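Local coordinates for protein rubisco operon transcriptional regulator (Synechocystis sp., PDB 5Y2W) that represses transcription as a LysR-type regulator, its effector domain binding 2-phosphoglycolate and so probably coupling carbon and nitrogen metabolic signals to gene expression, at residues A[86-91]-A[174-179]; A[108-113]-A[156-161]; A[56-61]-A[190-195]; A[16-21]-A[63-68]. All blocks are in the same frame, centred on the assembly; numbering follows the deposited sequence.

Contact 1 of 4, residues A[86-91]-A[174-179]; sequences VIARRD and TILDID
Ala88 and Thr174 form a hydrogen-bonded antiparallel pair where strand 81-89, the middle strand of a small three-stranded sheet, meets the outer strand 173-176. Ala88 N donates to Thr174 O over 2.8 Å, and Thr174 N returns a bond to Ala88 O. One residue back along 86-91, and forward along 174-179, Ile87 faces Ile175 as a non-hydrogen-bonded pair, with the CA-H of Ile87 directed at Thr174 O. Leu176 N then donates to Val86 O at 2.8 Å, while a water accepts from Val86 N and donates to Leu176 O, bridging Val86 and Leu176.

Val86, Ala88, Thr174 and Leu176 share one face of the sheet. The small Ala88 lets the Leu176 methyl come close, with Ala88 CB 3.7 Å from Leu176 CD1, and Thr174 CG2 sits 3.4 Å from Ala88 O. The branched Val86 has two partners: CG1, anti to the backbone N (chi1 -180°), meets Leu176 CB, and CG2 touches Ile178 CG1, the two side chains crossing at about a right angle. Phe181 and Val158 also touch Val86 and help bury this apolar patch.

At the strand's last residue, Arg89 grips Asp91 of the following turn side-on, NE to Asp91 OD1 and NH2 to Asp91 OD2, a salt bridge; its NH1 reaches Ala151 O. Arg89 NE lies 2.7 Å from Asp91 OD1, which stays in the guanidinium plane although NE approaches it from above the carboxylate plane.

Contact 2 of 4, residues A[108-113]-A[156-161]; sequences EAFIMR and ISVLSQ. With PGA (2-phosphoglycolic acid), chain B.
Ser157 OG donates to Ile111 O at 2.7 Å, the shortest polar bond between these segments; a serine suits the place because its short hydroxyl, anti to the backbone N (chi1 -159°), satisfies a buried carbonyl. Main-chain bonds flank it: Ile156 N gives to Ala109 O, and Ile111 N gives to Ile156 O at 2.9 Å. Ile156 O also receives the CA-H of Phe110, so two groups hold it.

The Phe110 ring turns one face to the backbone of 156-157. Ile156 O and Ser157 CA sit over that face, both offset toward the rim, and Ser157 CA makes a CH-pi contact 4.1 Å from the ring centroid. Val158 CG2 comes in at the ring edge, 3.9 Å from Phe110 CZ, while Ile156 CG1 packs against Phe110 CD2 at 3.8 Å. Phe127 meets the ring edge-to-face.

At the end of 108-113 the bent Arg113 side chain reaches the ligand. Its NH1 donates to PGA O2P over 2.9 Å, at the guanidinium edge, with a weak bond from NH2; NH2 also donates to Asn143 OD1. A guanidinium set edge-on to a phosphate oxygen would combine directional bonding with charge attraction, which probably suits this anionic ligand.

Contact 3 of 4, residues A[56-61]-A[190-195]; sequences QNNEDD and ANLAGK
Asn58 and Leu192 cross at a slant, the amide lying against the leucine methyl: Leu192 CD1 sits 3.3 Å from Asn58 OD1 and 3.7 Å from Asn58 CB. Lys195 also meets the amide obliquely. Its chain starts anti to the backbone N (chi1 179°) and runs extended until a bend at chi4 (56°) sets NZ 3.4 Å from Asn58 OD1, in a weak hydrogen bond. Lys195 CE passes 3.7 Å from Asp61 O, the long flexible chain reaching across the loop. Asp61 OD1 is 4.8 Å from Lys195 NZ, so a modest attraction is possible, though the groups are not in contact.

Asparagine also suits the backbone here: with positive phi, a left-handed conformation it takes up readily, Asn58 is the C-prime residue of the Schellman motif ending helix 48-56 (Glu59 N to Arg54 O, Asn58 N to Met55 O). Facing it, a type II turn from Leu192 to Lys195, with Gly194 at positive phi, folds the lysine back over the loop.

The loop is also tied to its neighbours: Asp60 forms a salt bridge with Arg54, and Asp61 OD2 accepts from Arg14 N of strand 11-18. The contact thus joins the loop between helix 48-56 and strand 62-65 to the end of strand 186-192, with Ile72 and Leu74 packing against Leu192.

Contact 4 of 4, residues A[16-21]-A[63-68]; sequences AVITTA and YIVSEP. With PGA (2-phosphoglycolic acid), chain B.
Ile64 makes two main-chain bonds to neighbouring strand 11-18: Ile64 N donates to Ala16 O at 2.9 Å and Ile64 O accepts from Ile18 N at 3.0 Å, as parallel pairing requires. Ala16 O also receives the CA-H of Tyr63, whose buried OH accepts from Asp60 N. Branched Val17 and Ile64 lie side by side, pointing the same way.

Beyond the strands the chain turns to the ligand. Thr19 OG1 donates to PGA O2P and Thr20 OG1 to PGA O1, each at 2.6 Å, so one threonine serves the phosphate and the next the carboxylate. Thr19 OG1 also accepts from Asn143 ND2, so the hydroxyl is used both as donor and as acceptor. Ile18 CD1 packs against the ligand carbons, 3.5 Å from PGA C2. Ser66 OG is hydrogen-bonded to Asn82 ND2, which also bonds PGA, and Ser66 N to His48 NE2.

A ligand held at the carboxyl ends of parallel strands, in the cleft between two lobes, is characteristic of the periplasmic-binding-protein-like fold of LysR effector domains.

Contacts 3 and 4 belong to the five-stranded sheet and its surroundings, contacts 1 and 2 to the region round the three-stranded sheet, and PGA sits between these two halves. Contacts 2 and 4, with centres about 19 Å apart, both touch PGA and meet through Arg113 and Thr19 as well as Ser160 and Thr20. Contact 1 backs contact 2, centres about 10 Å apart, through Ile87 N to Ser157 O, a probable hydrogen bond; its Ile87 side chain is about 11 Å from PGA. Contact 3 adjoins contact 4, centres about 13 Å apart, where Ala190 N probably bonds to Tyr63 O. Contacts 1 and 3 lie on opposite sides of the chain's centre, about 37 Å apart between centres.

Contact 1 of 4, residues A[86-91]-A[174-179]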
loop_
_atom_site.group_PDB
_atom_site.type_symbol
_atom_site.label_atom_id
_atom_site.label_comp_id
_atom_site.label_asym_id
_atom_site.label_seq_id
_atom_site.Cartn_x
_atom_site.Cartn_y
_atom_site.Cartn_z
ATOM N N VAL A 86 -16.570 -8.892 -4.350
ATOM C CA VAL A 86 -16.147 -10.051 -3.589
ATOM C C VAL A 86 -15.027 -10.827 -4.298
ATOM O O VAL A 86 -15.178 -11.294 -5.415
ATOM C CB VAL A 86 -17.338 -10.977 -3.248
ATOM C CG1 VAL A 86 -16.870 -12.174 -2.449
ATOM C CG2 VAL A 86 -18.387 -10.215 -2.432
ATOM N N ILE A 87 -13.909 -10.983 -3.599
ATOM C CA ILE A 87 -12.781 -11.663 -4.130
ATOM C C ILE A 87 -12.508 -12.904 -3.328
ATOM O O ILE A 87 -12.551 -12.891 -2.093
ATOM C CB ILE A 87 -11.554 -10.760 -4.098
ATOM C CG1 ILE A 87 -11.833 -9.515 -4.970
ATOM C CG2 ILE A 87 -10.326 -11.524 -4.628
ATOM C CD1 ILE A 87 -10.913 -8.372 -4.672
ATOM N N ALA A 88 -12.222 -13.973 -4.047
ATOM C CA ALA A 88 -11.835 -15.217 -3.420
ATOM C C ALA A 88 -10.686 -15.846 -4.192
ATOM O O ALA A 88 -10.207 -15.310 -5.205
ATOM C CB ALA A 88 -13.012 -16.175 -3.366
ATOM N N ARG A 89 -10.223 -16.981 -3.695
ATOM C CA ARG A 89 -9.291 -17.714 -4.481
ATOM C C ARG A 89 -10.063 -18.581 -5.418
ATOM O O ARG A 89 -11.195 -18.953 -5.132
ATOM C CB ARG A 89 -8.359 -18.507 -3.607
ATOM C CG ARG A 89 -7.152 -19.006 -4.407
ATOM C CD ARG A 89 -6.091 -19.499 -3.475
ATOM N NE ARG A 89 -6.487 -20.811 -2.932
ATOM C CZ ARG A 89 -5.747 -21.491 -2.065
ATOM N NH1 ARG A 89 -4.596 -20.974 -1.666
ATOM N NH2 ARG A 89 -6.158 -22.670 -1.578
ATOM N N ARG A 90 -9.455 -18.894 -6.547
ATOM C CA ARG A 90 -10.121 -19.594 -7.641
ATOM C C ARG A 90 -10.533 -21.055 -7.309
ATOM O O ARG A 90 -11.318 -21.626 -8.006
ATOM C CB ARG A 90 -9.208 -19.558 -8.889
ATOM C CG ARG A 90 -7.914 -20.361 -8.730
ATOM C CD ARG A 90 -6.858 -20.044 -9.787
ATOM N NE ARG A 90 -7.257 -20.449 -11.132
ATOM C CZ ARG A 90 -6.601 -20.140 -12.252
ATOM N NH1 ARG A 90 -7.068 -20.568 -13.417
ATOM N NH2 ARG A 90 -5.486 -19.404 -12.222
ATOM N N ASP A 91 -10.038 -21.645 -6.227
ATOM C CA ASP A 91 -10.471 -22.993 -5.828
ATOM C C ASP A 91 -11.673 -22.865 -4.879
ATOM O O ASP A 91 -12.206 -23.856 -4.366
ATOM C CB ASP A 91 -9.302 -23.754 -5.163
ATOM C CG ASP A 91 -8.711 -23.003 -3.953
ATOM O OD1 ASP A 91 -8.921 -21.755 -3.743
ATOM O OD2 ASP A 91 -7.998 -23.675 -3.199
ATOM N N THR A 174 -10.211 -14.335 -7.902
ATOM C CA THR A 174 -11.366 -14.408 -8.743
ATOM C C THR A 174 -12.457 -13.593 -8.071
ATOM O O THR A 174 -12.485 -13.485 -6.831
ATOM C CB THR A 174 -11.795 -15.902 -8.906
ATOM O OG1 THR A 174 -12.818 -15.988 -9.870
ATOM C CG2 THR A 174 -12.379 -16.468 -7.618
ATOM N N ILE A 175 -13.344 -13.034 -8.873
ATOM C CA ILE A 175 -14.520 -12.321 -8.371
ATOM C C ILE A 175 -15.669 -13.297 -8.231
ATOM O O ILE A 175 -16.018 -13.981 -9.198
ATOM C CB ILE A 175 -14.925 -11.166 -9.292
ATOM C CG1 ILE A 175 -13.871 -10.071 -9.199
ATOM C CG2 ILE A 175 -16.245 -10.580 -8.871
ATOM C CD1 ILE A 175 -13.839 -9.126 -10.377
ATOM N N LEU A 176 -16.227 -13.397 -7.017
ATOM C CA LEU A 176 -17.442 -14.158 -6.822
ATOM C C LEU A 176 -18.675 -13.288 -7.158
ATOM O O LEU A 176 -18.837 -12.144 -6.652
ATOM C CB LEU A 176 -17.525 -14.645 -5.399
ATOM C CG LEU A 176 -16.388 -15.575 -4.918
ATOM C CD1 LEU A 176 -16.700 -15.999 -3.495
ATOM C CD2 LEU A 176 -16.240 -16.793 -5.819
ATOM N N ASP A 177 -19.552 -13.844 -7.987
ATOM C CA ASP A 177 -20.761 -13.121 -8.499
ATOM C C ASP A 177 -21.879 -13.184 -7.499
ATOM O O ASP A 177 -22.866 -13.879 -7.704
ATOM C CB ASP A 177 -21.222 -13.729 -9.848
ATOM C CG ASP A 177 -22.433 -12.982 -10.458
ATOM O OD1 ASP A 177 -22.600 -11.750 -10.232
ATOM O OD2 ASP A 177 -23.234 -13.632 -11.158
ATOM N N ILE A 178 -21.681 -12.492 -6.397
ATOM C CA ILE A 178 -22.566 -12.486 -5.291
ATOM C C ILE A 178 -23.579 -11.385 -5.509
ATOM O O ILE A 178 -23.193 -10.317 -5.962
ATOM C CB ILE A 178 -21.844 -12.120 -3.985
ATOM C CG1 ILE A 178 -20.589 -12.953 -3.761
ATOM C CG2 ILE A 178 -22.814 -12.212 -2.816
ATOM C CD1 ILE A 178 -20.782 -14.453 -3.674
ATOM N N ASP A 179 -24.851 -11.645 -5.160
ATOM C CA ASP A 179 -25.910 -10.645 -5.214
ATOM C C ASP A 179 -25.543 -9.480 -4.311
ATOM O O ASP A 179 -24.891 -9.665 -3.272
ATOM C CB ASP A 179 -27.234 -11.183 -4.674
ATOM C CG ASP A 179 -27.921 -12.199 -5.609
ATOM O OD1 ASP A 179 -27.567 -12.297 -6.800
ATOM O OD2 ASP A 179 -28.848 -12.878 -5.113
HETATM O O HOH W 1 -18.624 -9.594 -6.205
#

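Contact 2 of 4, residues A[108-113]-A[156-161]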
loop_
_atom_site.group_PDB
_atom_site.type_symbol
_atom_site.label_atom_id
_atom_site.label_comp_id
_atom_site.label_asym_id
_atom_site.label_seq_id
_atom_site.Cartn_x
_atom_site.Cartn_y
_atom_site.Cartn_z
ATOM N N GLU A 108 -18.707 -17.493 6.173
ATOM C CA GLU A 108 -17.480 -17.543 5.394
ATOM C C GLU A 108 -16.353 -16.849 6.089
ATOM O O GLU A 108 -16.562 -15.846 6.776
ATOM C CB GLU A 108 -17.644 -16.842 4.061
ATOM C CG GLU A 108 -18.427 -17.633 3.045
ATOM C CD GLU A 108 -17.622 -18.743 2.360
ATOM O OE1 GLU A 108 -16.368 -18.593 2.163
ATOM O OE2 GLU A 108 -18.265 -19.783 2.036
ATOM N N ALA A 109 -15.142 -17.407 5.930
ATOM C CA ALA A 109 -13.938 -16.804 6.486
ATOM C C ALA A 109 -13.717 -15.559 5.640
ATOM O O ALA A 109 -13.667 -15.627 4.390
ATOM C CB ALA A 109 -12.725 -17.729 6.395
ATOM N N PHE A 110 -13.610 -14.431 6.324
ATOM C CA PHE A 110 -13.652 -13.115 5.679
ATOM C C PHE A 110 -12.602 -12.180 6.290
ATOM O O PHE A 110 -12.614 -11.911 7.499
ATOM C CB PHE A 110 -15.025 -12.514 5.847
ATOM C CG PHE A 110 -15.272 -11.321 4.977
ATOM C CD1 PHE A 110 -14.786 -10.078 5.338
ATOM C CD2 PHE A 110 -15.982 -11.450 3.808
ATOM C CE1 PHE A 110 -14.992 -8.972 4.522
ATOM C CE2 PHE A 110 -16.201 -10.369 2.984
ATOM C CZ PHE A 110 -15.707 -9.115 3.352
ATOM N N ILE A 111 -11.726 -11.658 5.444
ATOM C CA ILE A 111 -10.652 -10.827 5.910
ATOM C C ILE A 111 -11.095 -9.412 5.840
ATOM O O ILE A 111 -11.553 -8.963 4.782
ATOM C CB ILE A 111 -9.413 -11.018 5.025
ATOM C CG1 ILE A 111 -9.006 -12.510 4.984
ATOM C CG2 ILE A 111 -8.269 -10.143 5.532
ATOM C CD1 ILE A 111 -8.432 -12.965 3.664
ATOM N N MET A 112 -10.912 -8.668 6.904
ATOM C CA MET A 112 -11.345 -7.274 6.902
ATOM C C MET A 112 -10.152 -6.317 6.794
ATOM O O MET A 112 -9.047 -6.634 7.183
ATOM C CB MET A 112 -12.058 -6.958 8.201
ATOM C CG MET A 112 -13.467 -7.488 8.332
ATOM S SD MET A 112 -14.736 -6.463 7.539
ATOM C CE MET A 112 -16.288 -7.324 7.826
ATOM N N ARG A 113 -10.385 -5.147 6.229
ATOM C CA ARG A 113 -9.464 -4.030 6.281
ATOM C C ARG A 113 -9.436 -3.472 7.719
ATOM O O ARG A 113 -10.305 -3.812 8.543
ATOM C CB ARG A 113 -9.967 -2.919 5.320
ATOM C CG ARG A 113 -9.707 -3.172 3.844
ATOM C CD ARG A 113 -8.283 -2.888 3.439
ATOM N NE ARG A 113 -7.953 -1.516 3.812
ATOM C CZ ARG A 113 -8.233 -0.422 3.102
ATOM N NH1 ARG A 113 -7.982 0.780 3.651
ATOM N NH2 ARG A 113 -8.762 -0.525 1.874
ATOM N N ILE A 156 -12.077 -14.980 1.938
ATOM C CA ILE A 156 -12.522 -14.042 0.913
ATOM C C ILE A 156 -12.540 -12.684 1.561
ATOM O O ILE A 156 -12.404 -12.564 2.774
ATOM C CB ILE A 156 -13.920 -14.410 0.400
ATOM C CG1 ILE A 156 -14.938 -14.270 1.508
ATOM C CG2 ILE A 156 -13.921 -15.848 -0.054
ATOM C CD1 ILE A 156 -16.342 -14.563 1.039
ATOM N N SER A 157 -12.627 -11.676 0.725
ATOM C CA SER A 157 -12.754 -10.292 1.155
ATOM C C SER A 157 -13.558 -9.499 0.114
ATOM O O SER A 157 -13.975 -10.030 -0.897
ATOM C CB SER A 157 -11.385 -9.637 1.270
ATOM O OG SER A 157 -11.452 -8.486 2.130
ATOM N N VAL A 158 -13.797 -8.220 0.401
ATOM C CA VAL A 158 -14.404 -7.296 -0.572
ATOM C C VAL A 158 -13.408 -6.172 -0.678
ATOM O O VAL A 158 -12.985 -5.628 0.354
ATOM C CB VAL A 158 -15.745 -6.748 -0.074
ATOM C CG1 VAL A 158 -16.138 -5.498 -0.865
ATOM C CG2 VAL A 158 -16.857 -7.822 -0.091
ATOM N N LEU A 159 -12.980 -5.889 -1.901
ATOM C CA LEU A 159 -12.047 -4.826 -2.158
ATOM C C LEU A 159 -12.528 -4.083 -3.419
ATOM O O LEU A 159 -13.297 -4.628 -4.217
ATOM C CB LEU A 159 -10.660 -5.414 -2.476
ATOM C CG LEU A 159 -9.839 -6.209 -1.454
ATOM C CD1 LEU A 159 -8.559 -6.775 -2.075
ATOM C CD2 LEU A 159 -9.539 -5.305 -0.308
ATOM N N SER A 160 -12.005 -2.888 -3.630
ATOM C CA SER A 160 -12.149 -2.192 -4.909
ATOM C C SER A 160 -11.629 -3.029 -6.017
ATOM O O SER A 160 -10.515 -3.546 -5.948
ATOM C CB SER A 160 -11.356 -0.882 -4.930
ATOM O OG SER A 160 -11.508 -0.287 -6.196
ATOM N N GLN A 161 -12.418 -3.122 -7.062
ATOM C CA GLN A 161 -11.990 -3.734 -8.294
ATOM C C GLN A 161 -10.744 -3.116 -8.881
ATOM O O GLN A 161 -10.037 -3.787 -9.618
ATOM C CB GLN A 161 -13.087 -3.584 -9.323
ATOM C CG GLN A 161 -13.010 -4.607 -10.437
ATOM C CD GLN A 161 -14.366 -4.912 -10.994
ATOM O OE1 GLN A 161 -15.284 -4.128 -10.853
ATOM N NE2 GLN A 161 -14.498 -6.039 -11.637
HETATM P P PGA B . -10.279 2.840 2.080
HETATM O O1P PGA B . -10.949 3.431 0.733
HETATM O O2P PGA B . -8.805 2.856 1.847
HETATM O O3P PGA B . -10.909 1.444 2.227
HETATM O O4P PGA B . -10.561 3.875 3.103
HETATM C C2 PGA B . -10.750 2.980 -0.589
HETATM C C1 PGA B . -12.045 2.913 -1.388
HETATM O O1 PGA B . -12.007 2.518 -2.596
HETATM O O2 PGA B . -13.099 3.257 -0.813
#

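Contact 3 of 4, residues A[56-61]-A[190-195]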
loop_
_atom_site.group_PDB
_atom_site.type_symbol
_atom_site.label_atom_id
_atom_site.label_comp_id
_atom_site.label_asym_id
_atom_site.label_seq_id
_atom_site.Cartn_x
_atom_site.Cartn_y
_atom_site.Cartn_z
ATOM N N GLN A 56 -9.162 18.083 7.715
ATOM C CA GLN A 56 -9.400 18.917 8.896
ATOM C C GLN A 56 -8.255 19.854 9.204
ATOM O O GLN A 56 -8.470 20.897 9.797
ATOM C CB GLN A 56 -9.604 18.082 10.139
ATOM C CG GLN A 56 -10.867 17.268 10.115
ATOM C CD GLN A 56 -11.535 17.211 11.463
ATOM O OE1 GLN A 56 -11.870 18.249 12.032
ATOM N NE2 GLN A 56 -11.756 15.998 11.973
ATOM N N ASN A 57 -7.050 19.454 8.842
ATOM C CA ASN A 57 -5.860 20.301 8.964
ATOM C C ASN A 57 -5.506 20.932 7.628
ATOM O O ASN A 57 -4.385 21.382 7.442
ATOM C CB ASN A 57 -4.657 19.483 9.414
ATOM C CG ASN A 57 -4.962 18.605 10.570
ATOM O OD1 ASN A 57 -5.989 18.743 11.202
ATOM N ND2 ASN A 57 -4.067 17.676 10.853
ATOM N N ASN A 58 -6.447 20.930 6.687
ATOM C CA ASN A 58 -6.235 21.535 5.357
ATOM C C ASN A 58 -4.898 21.218 4.662
ATOM O O ASN A 58 -4.281 22.111 4.077
ATOM C CB ASN A 58 -6.395 23.044 5.490
ATOM C CG ASN A 58 -6.194 23.770 4.172
ATOM O OD1 ASN A 58 -6.659 23.348 3.116
ATOM N ND2 ASN A 58 -5.465 24.844 4.234
ATOM N N GLU A 59 -4.466 19.950 4.687
ATOM C CA GLU A 59 -3.077 19.610 4.299
ATOM C C GLU A 59 -2.787 19.608 2.798
ATOM O O GLU A 59 -1.661 19.836 2.360
ATOM C CB GLU A 59 -2.643 18.298 4.954
ATOM C CG GLU A 59 -2.641 18.393 6.474
ATOM C CD GLU A 59 -2.020 17.183 7.143
ATOM O OE1 GLU A 59 -0.847 16.904 6.846
ATOM O OE2 GLU A 59 -2.687 16.505 7.959
ATOM N N ASP A 60 -3.812 19.417 1.986
ATOM C CA ASP A 60 -3.588 19.178 0.566
ATOM C C ASP A 60 -4.439 20.087 -0.283
ATOM O O ASP A 60 -5.409 20.693 0.189
ATOM C CB ASP A 60 -3.944 17.700 0.260
ATOM C CG ASP A 60 -3.140 16.720 1.122
ATOM O OD1 ASP A 60 -1.943 16.583 0.844
ATOM O OD2 ASP A 60 -3.685 16.151 2.099
ATOM N N ASP A 61 -4.085 20.127 -1.552
ATOM C CA ASP A 61 -4.862 20.802 -2.557
ATOM C C ASP A 61 -6.135 20.039 -2.912
ATOM O O ASP A 61 -7.238 20.588 -2.907
ATOM C CB ASP A 61 -3.980 20.947 -3.794
ATOM C CG ASP A 61 -2.764 21.814 -3.517
ATOM O OD1 ASP A 61 -2.966 22.909 -2.955
ATOM O OD2 ASP A 61 -1.619 21.402 -3.788
ATOM N N ALA A 190 -12.154 16.122 -4.750
ATOM C CA ALA A 190 -12.737 16.997 -3.784
ATOM C C ALA A 190 -11.707 18.029 -3.348
ATOM O O ALA A 190 -10.509 17.797 -3.480
ATOM C CB ALA A 190 -13.228 16.201 -2.578
ATOM N N ASN A 191 -12.217 19.166 -2.885
ATOM C CA ASN A 191 -11.448 20.191 -2.191
ATOM C C ASN A 191 -12.326 20.828 -1.121
ATOM O O ASN A 191 -13.566 20.711 -1.154
ATOM C CB ASN A 191 -10.984 21.253 -3.157
ATOM C CG ASN A 191 -12.142 21.991 -3.806
ATOM O OD1 ASN A 191 -12.549 23.043 -3.344
ATOM N ND2 ASN A 191 -12.657 21.452 -4.877
ATOM N N LEU A 192 -11.688 21.433 -0.133
ATOM C CA LEU A 192 -12.413 22.097 0.977
ATOM C C LEU A 192 -13.389 23.113 0.355
ATOM O O LEU A 192 -13.008 23.844 -0.575
ATOM C CB LEU A 192 -11.425 22.765 1.965
ATOM C CG LEU A 192 -10.493 21.829 2.802
ATOM C CD1 LEU A 192 -9.712 22.519 3.915
ATOM C CD2 LEU A 192 -11.253 20.664 3.428
ATOM N N ALA A 193 -14.652 23.097 0.789
ATOM C CA ALA A 193 -15.672 23.946 0.129
ATOM C C ALA A 193 -15.252 25.419 0.216
ATOM O O ALA A 193 -14.795 25.871 1.278
ATOM C CB ALA A 193 -17.038 23.748 0.771
ATOM N N GLY A 194 -15.351 26.142 -0.898
ATOM C CA GLY A 194 -15.081 27.579 -0.889
ATOM C C GLY A 194 -13.605 27.942 -0.993
ATOM O O GLY A 194 -13.265 29.075 -1.394
ATOM N N LYS A 195 -12.733 26.998 -0.616
ATOM C CA LYS A 195 -11.296 27.093 -0.875
ATOM C C LYS A 195 -10.972 27.606 -2.297
ATOM O O LYS A 195 -11.322 26.993 -3.319
ATOM C CB LYS A 195 -10.655 25.709 -0.675
ATOM C CG LYS A 195 -9.152 25.601 -0.920
ATOM C CD LYS A 195 -8.755 24.139 -1.174
ATOM C CE LYS A 195 -7.244 23.934 -1.313
ATOM N NZ LYS A 195 -6.469 24.448 -0.134
#

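Contact 4 of 4, residues A[16-21]-A[63-68]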
loop_
_atom_site.group_PDB
_atom_site.type_symbol
_atom_site.label_atom_id
_atom_site.label_comp_id
_atom_site.label_asym_id
_atom_site.label_seq_id
_atom_site.Cartn_x
_atom_site.Cartn_y
_atom_site.Cartn_z
ATOM N N ALA A 16 -3.858 14.031 -1.844
ATOM C CA ALA A 16 -4.072 12.887 -0.983
ATOM C C ALA A 16 -5.179 12.014 -1.590
ATOM O O ALA A 16 -6.237 12.523 -2.009
ATOM C CB ALA A 16 -4.346 13.290 0.457
ATOM N N VAL A 17 -4.889 10.705 -1.679
ATOM C CA VAL A 17 -5.792 9.749 -2.276
ATOM C C VAL A 17 -6.081 8.546 -1.361
ATOM O O VAL A 17 -5.249 8.106 -0.542
ATOM C CB VAL A 17 -5.354 9.301 -3.707
ATOM C CG1 VAL A 17 -5.014 10.492 -4.577
ATOM C CG2 VAL A 17 -4.209 8.294 -3.703
ATOM N N ILE A 18 -7.273 7.993 -1.527
ATOM C CA ILE A 18 -7.596 6.739 -0.846
ATOM C C ILE A 18 -6.785 5.562 -1.417
ATOM O O ILE A 18 -6.296 5.617 -2.539
ATOM C CB ILE A 18 -9.089 6.457 -0.882
ATOM C CG1 ILE A 18 -9.596 6.530 -2.326
ATOM C CG2 ILE A 18 -9.801 7.407 0.074
ATOM C CD1 ILE A 18 -10.896 5.835 -2.526
ATOM N N THR A 19 -6.694 4.472 -0.660
ATOM C CA THR A 19 -5.722 3.442 -0.955
ATOM C C THR A 19 -5.906 2.885 -2.343
ATOM O O THR A 19 -4.947 2.592 -3.034
ATOM C CB THR A 19 -5.826 2.271 0.033
ATOM O OG1 THR A 19 -7.188 1.823 0.039
ATOM C CG2 THR A 19 -5.404 2.686 1.428
ATOM N N THR A 20 -7.136 2.748 -2.766
ATOM C CA THR A 20 -7.425 2.012 -3.979
ATOM C C THR A 20 -7.061 2.786 -5.268
ATOM O O THR A 20 -7.099 2.250 -6.393
ATOM C CB THR A 20 -8.918 1.647 -3.987
ATOM O OG1 THR A 20 -9.728 2.837 -3.763
ATOM C CG2 THR A 20 -9.188 0.695 -2.872
ATOM N N ALA A 21 -6.758 4.062 -5.097
ATOM C CA ALA A 21 -6.395 4.965 -6.203
ATOM C C ALA A 21 -4.904 5.100 -6.417
ATOM O O ALA A 21 -4.496 5.901 -7.233
ATOM C CB ALA A 21 -6.992 6.342 -5.938
ATOM N N TYR A 63 -8.252 15.988 -2.800
ATOM C CA TYR A 63 -8.478 14.748 -2.132
ATOM C C TYR A 63 -9.284 13.870 -3.078
ATOM O O TYR A 63 -10.244 14.312 -3.728
ATOM C CB TYR A 63 -9.237 14.998 -0.848
ATOM C CG TYR A 63 -8.553 15.980 0.102
ATOM C CD1 TYR A 63 -8.792 17.367 0.014
ATOM C CD2 TYR A 63 -7.674 15.531 1.087
ATOM C CE1 TYR A 63 -8.140 18.256 0.856
ATOM C CE2 TYR A 63 -7.049 16.417 1.945
ATOM C CZ TYR A 63 -7.272 17.777 1.806
ATOM O OH TYR A 63 -6.678 18.641 2.668
ATOM N N ILE A 64 -8.888 12.610 -3.153
ATOM C CA ILE A 64 -9.694 11.599 -3.814
ATOM C C ILE A 64 -10.266 10.605 -2.804
ATOM O O ILE A 64 -9.551 9.917 -2.013
ATOM C CB ILE A 64 -8.871 10.937 -4.885
ATOM C CG1 ILE A 64 -8.434 12.058 -5.840
ATOM C CG2 ILE A 64 -9.659 9.801 -5.556
ATOM C CD1 ILE A 64 -8.129 11.634 -7.258
ATOM N N VAL A 65 -11.590 10.581 -2.807
ATOM C CA VAL A 65 -12.375 9.835 -1.854
ATOM C C VAL A 65 -13.538 9.164 -2.598
ATOM O O VAL A 65 -13.892 9.593 -3.695
ATOM C CB VAL A 65 -12.914 10.744 -0.778
ATOM C CG1 VAL A 65 -11.748 11.427 -0.090
ATOM C CG2 VAL A 65 -13.913 11.759 -1.364
ATOM N N SER A 66 -14.058 8.071 -2.031
ATOM C CA SER A 66 -15.334 7.473 -2.452
ATOM C C SER A 66 -16.569 7.893 -1.621
ATOM O O SER A 66 -17.673 7.936 -2.112
ATOM C CB SER A 66 -15.216 5.945 -2.383
ATOM O OG SER A 66 -14.275 5.531 -3.312
ATOM N N GLU A 67 -16.355 8.076 -0.339
ATOM C CA GLU A 67 -17.381 8.475 0.606
ATOM C C GLU A 67 -16.893 9.801 1.237
ATOM O O GLU A 67 -15.930 9.828 1.969
ATOM C CB GLU A 67 -17.626 7.407 1.680
ATOM C CG GLU A 67 -18.846 7.739 2.524
ATOM C CD GLU A 67 -19.072 6.871 3.745
ATOM O OE1 GLU A 67 -18.237 5.993 4.097
ATOM O OE2 GLU A 67 -20.137 7.079 4.357
ATOM N N PRO A 68 -17.551 10.910 0.912
ATOM C CA PRO A 68 -17.310 12.238 1.493
ATOM C C PRO A 68 -17.359 12.197 3.015
ATOM O O PRO A 68 -18.323 11.652 3.564
ATOM C CB PRO A 68 -18.516 13.058 0.994
ATOM C CG PRO A 68 -18.886 12.409 -0.285
ATOM C CD PRO A 68 -18.596 10.929 -0.120
HETATM P P PGA B . -10.279 2.840 2.080
HETATM O O1P PGA B . -10.949 3.431 0.733
HETATM O O2P PGA B . -8.805 2.856 1.847
HETATM O O3P PGA B . -10.909 1.444 2.227
HETATM O O4P PGA B . -10.561 3.875 3.103
HETATM C C2 PGA B . -10.750 2.980 -0.589
HETATM C C1 PGA B . -12.045 2.913 -1.388
HETATM O O1 PGA B . -12.007 2.518 -2.596
HETATM O O2 PGA B . -13.099 3.257 -0.813
#